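Local coordinates for protein disulfide-isomerase A4 (Rattus norvegicus, PDB 3EC3), which catalyses the rearrangement of disulfide bonds in proteins of the endoplasmic reticulum, represented here by two of its noncatalytic thioredoxin-like domains, at residues Val159-Val162 against Ala163-Phe166; His120-Thr123 against Ser124-Ala127; Tyr179-Glu182 against Val183-Gly187. The protein carries 1 engineered substitution. One frame throughout, in Å; residues are numbered along the deposited sequence.

Interaction 1 of 3, residues Val159-Val162 against Ala163-Phe166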
loop_
_atom_site.group_PDB
_atom_site.type_symbol
_atom_site.label_atom_id
_atom_site.label_comp_id
_atom_site.label_asym_id
_atom_site.label_seq_id
_atom_site.Cartn_x
_atom_site.Cartn_y
_atom_site.Cartn_z
ATOM N N VAL A 159 -5.359 1.172 -13.313
ATOM C CA VAL A 159 -4.125 1.684 -12.708
ATOM C C VAL A 159 -3.099 0.562 -12.475
ATOM O O VAL A 159 -1.905 0.708 -12.788
ATOM C CB VAL A 159 -4.404 2.461 -11.395
ATOM C CG1 VAL A 159 -3.080 3.172 -10.900
ATOM C CG2 VAL A 159 -5.520 3.483 -11.639
ATOM N N LEU A 160 -3.568 -0.576 -11.980
ATOM C CA LEU A 160 -2.688 -1.721 -11.715
ATOM C C LEU A 160 -1.974 -2.226 -12.978
ATOM O O LEU A 160 -0.775 -2.611 -12.964
ATOM C CB LEU A 160 -3.547 -2.852 -11.167
ATOM C CG LEU A 160 -3.880 -2.832 -9.659
ATOM C CD1 LEU A 160 -5.067 -3.763 -9.378
ATOM C CD2 LEU A 160 -2.639 -3.281 -8.865
ATOM N N GLU A 161 -2.707 -2.205 -14.076
ATOM C CA GLU A 161 -2.104 -2.512 -15.394
ATOM C C GLU A 161 -0.869 -1.673 -15.764
ATOM O O GLU A 161 0.042 -2.192 -16.417
ATOM C CB GLU A 161 -3.166 -2.485 -16.492
ATOM C CG GLU A 161 -4.225 -3.569 -16.293
ATOM C CD GLU A 161 -3.655 -4.984 -16.437
ATOM O OE1 GLU A 161 -2.909 -5.249 -17.403
ATOM O OE2 GLU A 161 -3.956 -5.846 -15.608
ATOM N N VAL A 162 -0.831 -0.404 -15.360
ATOM C CA VAL A 162 0.324 0.439 -15.623
ATOM C C VAL A 162 1.349 0.281 -14.509
ATOM O O VAL A 162 2.564 0.131 -14.746
ATOM C CB VAL A 162 -0.111 1.931 -15.799
ATOM C CG1 VAL A 162 1.084 2.827 -16.161
ATOM C CG2 VAL A 162 -1.169 2.056 -16.950
ATOM N N ALA A 163 0.863 0.333 -13.269
ATOM C CA ALA A 163 1.736 0.208 -12.106
ATOM C C ALA A 163 2.706 -0.953 -12.203
ATOM O O ALA A 163 3.878 -0.818 -11.823
ATOM C CB ALA A 163 0.862 0.128 -10.781
ATOM N N LYS A 164 2.258 -2.110 -12.692
ATOM C CA LYS A 164 3.127 -3.306 -12.677
ATOM C C LYS A 164 4.313 -3.146 -13.608
ATOM O O LYS A 164 5.297 -3.872 -13.478
ATOM C CB LYS A 164 2.362 -4.547 -13.107
ATOM C CG LYS A 164 1.899 -4.492 -14.533
ATOM C CD LYS A 164 1.748 -5.911 -15.070
ATOM C CE LYS A 164 0.753 -5.927 -16.234
ATOM N NZ LYS A 164 1.158 -4.938 -17.249
ATOM N N ASP A 165 4.197 -2.211 -14.543
ATOM C CA ASP A 165 5.251 -1.973 -15.553
ATOM C C ASP A 165 6.272 -0.926 -15.149
ATOM O O ASP A 165 7.359 -0.803 -15.791
ATOM C CB ASP A 165 4.606 -1.576 -16.872
ATOM C CG ASP A 165 4.002 -2.758 -17.586
ATOM O OD1 ASP A 165 4.393 -3.901 -17.273
ATOM O OD2 ASP A 165 3.135 -2.543 -18.459
ATOM N N PHE A 166 5.955 -0.188 -14.079
ATOM C CA PHE A 166 6.816 0.883 -13.579
ATOM C C PHE A 166 7.111 0.719 -12.094
ATOM O O PHE A 166 6.706 1.571 -11.281
ATOM C CB PHE A 166 6.207 2.254 -13.857
ATOM C CG PHE A 166 6.049 2.555 -15.351
ATOM C CD1 PHE A 166 4.872 2.219 -16.032
ATOM C CD2 PHE A 166 7.074 3.176 -16.047
ATOM C CE1 PHE A 166 4.741 2.485 -17.419
ATOM C CE2 PHE A 166 6.955 3.470 -17.432
ATOM C CZ PHE A 166 5.785 3.116 -18.113
#

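Interaction 2 of 3, residues His120-Thr123 against Ser124-Ala127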
loop_
_atom_site.group_PDB
_atom_site.type_symbol
_atom_site.label_atom_id
_atom_site.label_comp_id
_atom_site.label_asym_id
_atom_site.label_seq_id
_atom_site.Cartn_x
_atom_site.Cartn_y
_atom_site.Cartn_z
ATOM N N HIS A 120 -4.529 3.031 -1.581
ATOM C CA HIS A 120 -5.441 4.182 -1.498
ATOM C C HIS A 120 -4.751 5.280 -0.682
ATOM O O HIS A 120 -4.526 5.122 0.522
ATOM C CB HIS A 120 -6.771 3.787 -0.810
ATOM C CG HIS A 120 -7.763 4.922 -0.685
ATOM N ND1 HIS A 120 -8.913 4.806 0.059
ATOM C CD2 HIS A 120 -7.776 6.170 -1.207
ATOM C CE1 HIS A 120 -9.600 5.940 0.002
ATOM N NE2 HIS A 120 -8.945 6.776 -0.789
ATOM N N ARG A 121 -4.353 6.345 -1.379
ATOM C CA ARG A 121 -3.716 7.510 -0.752
ATOM C C ARG A 121 -4.823 8.385 -0.180
ATOM O O ARG A 121 -5.758 8.756 -0.881
ATOM C CB ARG A 121 -2.872 8.268 -1.788
ATOM C CG ARG A 121 -2.287 9.615 -1.276
ATOM C CD ARG A 121 -1.653 10.272 -2.476
ATOM N NE ARG A 121 -1.046 11.575 -2.199
ATOM C CZ ARG A 121 -1.487 12.717 -2.712
ATOM N NH1 ARG A 121 -0.845 13.844 -2.457
ATOM N NH2 ARG A 121 -2.568 12.730 -3.497
ATOM N N LYS A 122 -4.713 8.673 1.109
ATOM C CA LYS A 122 -5.721 9.375 1.860
ATOM C C LYS A 122 -5.049 10.549 2.538
ATOM O O LYS A 122 -3.911 10.438 2.953
ATOM C CB LYS A 122 -6.273 8.449 2.937
ATOM C CG LYS A 122 -7.152 7.349 2.404
ATOM C CD LYS A 122 -7.896 6.662 3.511
ATOM C CE LYS A 122 -7.061 5.613 4.178
ATOM N NZ LYS A 122 -7.974 4.595 4.774
ATOM N N THR A 123 -5.749 11.675 2.676
ATOM C CA THR A 123 -5.204 12.772 3.485
ATOM C C THR A 123 -4.754 12.310 4.896
ATOM O O THR A 123 -3.823 12.880 5.468
ATOM C CB THR A 123 -6.178 13.981 3.582
ATOM O OG1 THR A 123 -7.461 13.545 4.053
ATOM C CG2 THR A 123 -6.329 14.664 2.229
ATOM N N SER A 124 -5.392 11.266 5.434
ATOM C CA SER A 124 -4.966 10.663 6.702
ATOM C C SER A 124 -3.691 9.777 6.660
ATOM O O SER A 124 -3.079 9.508 7.692
ATOM C CB SER A 124 -6.132 9.919 7.366
ATOM O OG SER A 124 -6.560 8.815 6.589
ATOM N N ASN A 125 -3.266 9.346 5.485
ATOM C CA ASN A 125 -2.106 8.477 5.413
ATOM C C ASN A 125 -1.014 8.990 4.472
ATOM O O ASN A 125 0.003 8.310 4.275
ATOM C CB ASN A 125 -2.537 7.029 5.055
ATOM C CG ASN A 125 -2.822 6.802 3.534
ATOM O OD1 ASN A 125 -2.458 7.581 2.675
ATOM N ND2 ASN A 125 -3.501 5.719 3.238
ATOM N N ASP A 126 -1.198 10.160 3.861
ATOM C CA ASP A 126 -0.274 10.483 2.771
ATOM C C ASP A 126 1.156 10.806 3.223
ATOM O O ASP A 126 2.114 10.429 2.552
ATOM C CB ASP A 126 -0.846 11.461 1.729
ATOM C CG ASP A 126 -1.285 12.775 2.316
ATOM O OD1 ASP A 126 -0.817 13.126 3.417
ATOM O OD2 ASP A 126 -2.120 13.457 1.652
ATOM N N ALA A 127 1.303 11.455 4.377
ATOM C CA ALA A 127 2.632 11.706 4.933
ATOM C C ALA A 127 3.355 10.429 5.371
ATOM O O ALA A 127 4.544 10.273 5.121
ATOM C CB ALA A 127 2.544 12.725 6.103
HETATM O O HOH W 1 1.614 11.767 -0.481
#

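Interaction 3 of 3, residues Tyr179-Glu182 against Val183-Gly187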
loop_
_atom_site.group_PDB
_atom_site.type_symbol
_atom_site.label_atom_id
_atom_site.label_comp_id
_atom_site.label_asym_id
_atom_site.label_seq_id
_atom_site.Cartn_x
_atom_site.Cartn_y
_atom_site.Cartn_z
ATOM N N TYR A 179 -9.188 15.083 -2.071
ATOM C CA TYR A 179 -8.101 15.933 -2.590
ATOM C C TYR A 179 -8.569 17.084 -3.477
ATOM O O TYR A 179 -7.866 17.487 -4.406
ATOM C CB TYR A 179 -7.060 15.070 -3.307
ATOM C CG TYR A 179 -6.214 14.287 -2.342
ATOM C CD1 TYR A 179 -6.540 12.976 -2.002
ATOM C CD2 TYR A 179 -5.083 14.865 -1.751
ATOM C CE1 TYR A 179 -5.755 12.242 -1.106
ATOM C CE2 TYR A 179 -4.292 14.141 -0.845
ATOM C CZ TYR A 179 -4.630 12.837 -0.534
ATOM O OH TYR A 179 -3.852 12.139 0.373
ATOM N N ALA A 180 -9.756 17.608 -3.184
ATOM C CA ALA A 180 -10.350 18.716 -3.956
ATOM C C ALA A 180 -9.366 19.854 -4.263
ATOM O O ALA A 180 -9.219 20.284 -5.429
ATOM C CB ALA A 180 -11.606 19.257 -3.245
ATOM N N THR A 181 -8.689 20.334 -3.226
ATOM C CA THR A 181 -7.832 21.494 -3.411
ATOM C C THR A 181 -6.507 21.148 -4.087
ATOM O O THR A 181 -5.994 21.954 -4.848
ATOM C CB THR A 181 -7.710 22.420 -2.144
ATOM O OG1 THR A 181 -6.468 23.127 -2.186
ATOM C CG2 THR A 181 -7.804 21.634 -0.838
ATOM N N GLU A 182 -5.985 19.941 -3.854
ATOM C CA GLU A 182 -4.866 19.440 -4.644
ATOM C C GLU A 182 -5.236 19.385 -6.136
ATOM O O GLU A 182 -4.415 19.774 -6.983
ATOM C CB GLU A 182 -4.431 18.046 -4.154
ATOM C CG GLU A 182 -3.224 17.508 -4.874
ATOM C CD GLU A 182 -2.704 16.271 -4.218
ATOM O OE1 GLU A 182 -1.777 16.393 -3.400
ATOM O OE2 GLU A 182 -3.252 15.184 -4.481
ATOM N N VAL A 183 -6.477 18.893 -6.440
ATOM C CA VAL A 183 -6.980 18.773 -7.822
ATOM C C VAL A 183 -7.199 20.127 -8.520
ATOM O O VAL A 183 -6.896 20.275 -9.715
ATOM C CB VAL A 183 -8.299 17.955 -7.839
ATOM C CG1 VAL A 183 -8.996 18.015 -9.211
ATOM C CG2 VAL A 183 -8.015 16.492 -7.425
ATOM N N LYS A 184 -7.736 21.099 -7.774
ATOM C CA LYS A 184 -7.916 22.454 -8.272
ATOM C C LYS A 184 -6.549 23.006 -8.644
ATOM O O LYS A 184 -6.338 23.480 -9.773
ATOM C CB LYS A 184 -8.569 23.327 -7.197
ATOM C CG LYS A 184 -8.868 24.745 -7.633
ATOM C CD LYS A 184 -9.491 25.537 -6.480
ATOM C CE LYS A 184 -10.937 25.028 -6.137
ATOM N NZ LYS A 184 -10.955 23.780 -5.253
ATOM N N ASP A 185 -5.614 22.894 -7.700
ATOM C CA ASP A 185 -4.245 23.395 -7.850
ATOM C C ASP A 185 -3.441 22.744 -8.989
ATOM O O ASP A 185 -2.508 23.357 -9.531
ATOM C CB ASP A 185 -3.495 23.276 -6.515
ATOM C CG ASP A 185 -4.099 24.164 -5.426
ATOM O OD1 ASP A 185 -4.979 25.002 -5.731
ATOM O OD2 ASP A 185 -3.688 24.027 -4.256
ATOM N N LEU A 186 -3.821 21.522 -9.350
ATOM C CA LEU A 186 -3.273 20.827 -10.516
ATOM C C LEU A 186 -3.891 21.295 -11.841
ATOM O O LEU A 186 -3.455 20.867 -12.913
ATOM C CB LEU A 186 -3.455 19.304 -10.359
ATOM C CG LEU A 186 -2.632 18.698 -9.222
ATOM C CD1 LEU A 186 -3.123 17.294 -8.888
ATOM C CD2 LEU A 186 -1.142 18.685 -9.578
ATOM N N GLY A 187 -4.894 22.169 -11.756
ATOM C CA GLY A 187 -5.635 22.656 -12.922
ATOM C C GLY A 187 -6.581 21.631 -13.522
ATOM O O GLY A 187 -6.882 21.693 -14.714
#

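Interaction 1 of 3, residues Val159-Val162 against Ala163-Phe166
Local packing at the C-terminal end of helix 149-163 joins Val162, Glu161 and Leu160 to the residues just after them, where the helix gives way to a type I beta turn from Ala163 to Phe166. Ala163 N still makes a regular, almost straight helical bond to Val159 O at 2.8 Å, and Lys164 N reaches Leu160 O at 3.1 Å. Asp165 N then reaches only three residues back, 2.9 Å to Val162 O and above its carbonyl plane; Phe166 N adds a weak bond to that oxygen from four residues on. The oxygen also meets the edge of the Phe166 ring, 3.4 Å from CD1. Val162 CG1, anti to the backbone N (chi1 -177°), comes within 3.8 Å of Phe166 CD1. In the second thioredoxin-like domain this turn lies on the beta-alpha-beta crossover from strand 135-140 to strand 170-175, and Val159, Val162, Ala163 and Phe166 all rest on Phe171 of the latter. On the more polar side, Lys164 curls back over the helix end: its NZ donates to a lone pair of Glu161 O at 3.1 Å, in the carbonyl plane. The same NZ forms a salt bridge with Asp165 OD2 at 3.3 Å. Asp165 is also paired with Arg220. Glu161 OE2 bonds to the hydroxyl of Tyr88, whose ring takes Lys164 in a cation-pi contact.

Interaction 2 of 3, residues His120-Thr123 against Ser124-Ala127
Asn125 folds its side-chain amide back over the end of strand 118-121 and uses both its ends. ND2 donates to His120 O at 3.0 Å, nearly straight and in the amide plane, while OD1 accepts from Lys122 N, also at 3.0 Å but with the donor well above the carbonyl plane. This reach follows from CG sitting between the backbone N and carbonyl carbon (chi1 80°). The backbone completes the turn, Asn125 N donating to Lys122 O at 2.8 Å. Although Asn125 occupies the N-cap of helix 126-129, its amide serves the strand and not the helix. With an alanine here, His120 O and Lys122 N would probably lose these partners, and the backbone bond to Lys122 O would hold the strand end to the turn with less support. Next to the amide, Arg121 CG packs on Asp126 CB at 3.8 Å. Asp126 OD2 lies over one face of the guanidinium, 4.3 Å from Arg121 NH1; no N-H points at it, and the attraction is one of charge. Arg121 NE donates to a water at 3.2 Å, which returns a weak bond to Asp126 O. The other polar ends find partners elsewhere: Arg121 is salt-bridged to Glu182, Lys122 to Asp25, Asp126 OD2 bonded to Tyr179 OH and Thr123 OG1 to Asp178. A neutral amide thus holds the turn itself, while the charged groups tie it to other parts of the chain.

Interaction 3 of 3, residues Tyr179-Glu182 against Val183-Gly187
The backbone runs through a short helix, with Val183 N bonded to Tyr179 O at 2.8 Å, Lys184 N to Ala180 O and Asp185 N to Thr181 O, before a Schellman motif in which Gly187, with positive phi (73°), leaves the helical path. Gly187 N to Lys184 O, 2.8 Å, is one of the motif's bonds; before it Leu186 N makes a weak helical bond to Glu182 O. This helix 180-185 belongs to the second thioredoxin-like domain and covers part of strand 135-140: Tyr179, Val183 and Leu186 all touch Tyr139. Val183 places CG2 only 3.2 Å from Tyr179 O, a tight fit at the start of the helix. Glu182 and Leu186 run side by side, Glu182 CG lying 4.0 Å from Leu186 CD1. With CG anti to the backbone N (chi1 -176°), the extended Glu182 chain carries its carboxylate off to Tyr139 OH. Thr181 and Asp185 form a second parallel pair on the solvent side, with Thr181 OG1 3.6 Å from Asp185 OD2. Thr181 O lies 3.0 Å from Asp185 CG.

Overall arrangement
Along the chain the three contacts come in series, none nested or crossed, each a local contact: a strand-to-helix turn, a helix end and a short helix. Interaction 2 comes first, carrying the edge strand 118-121 into helix 126-129. The chain then passes through strand 135-140 to helix 149-163, at whose end interaction 1 turns it toward strand 170-175. Interaction 3 follows that strand and closes helix 180-185, ahead of strand 196-200. Interactions 2 and 3 touch, so that the turn after the edge strand meets helix 180-185. Interaction 1 stands apart, its centre about 20 Å from that of interaction 2 and about 24 Å from that of interaction 3.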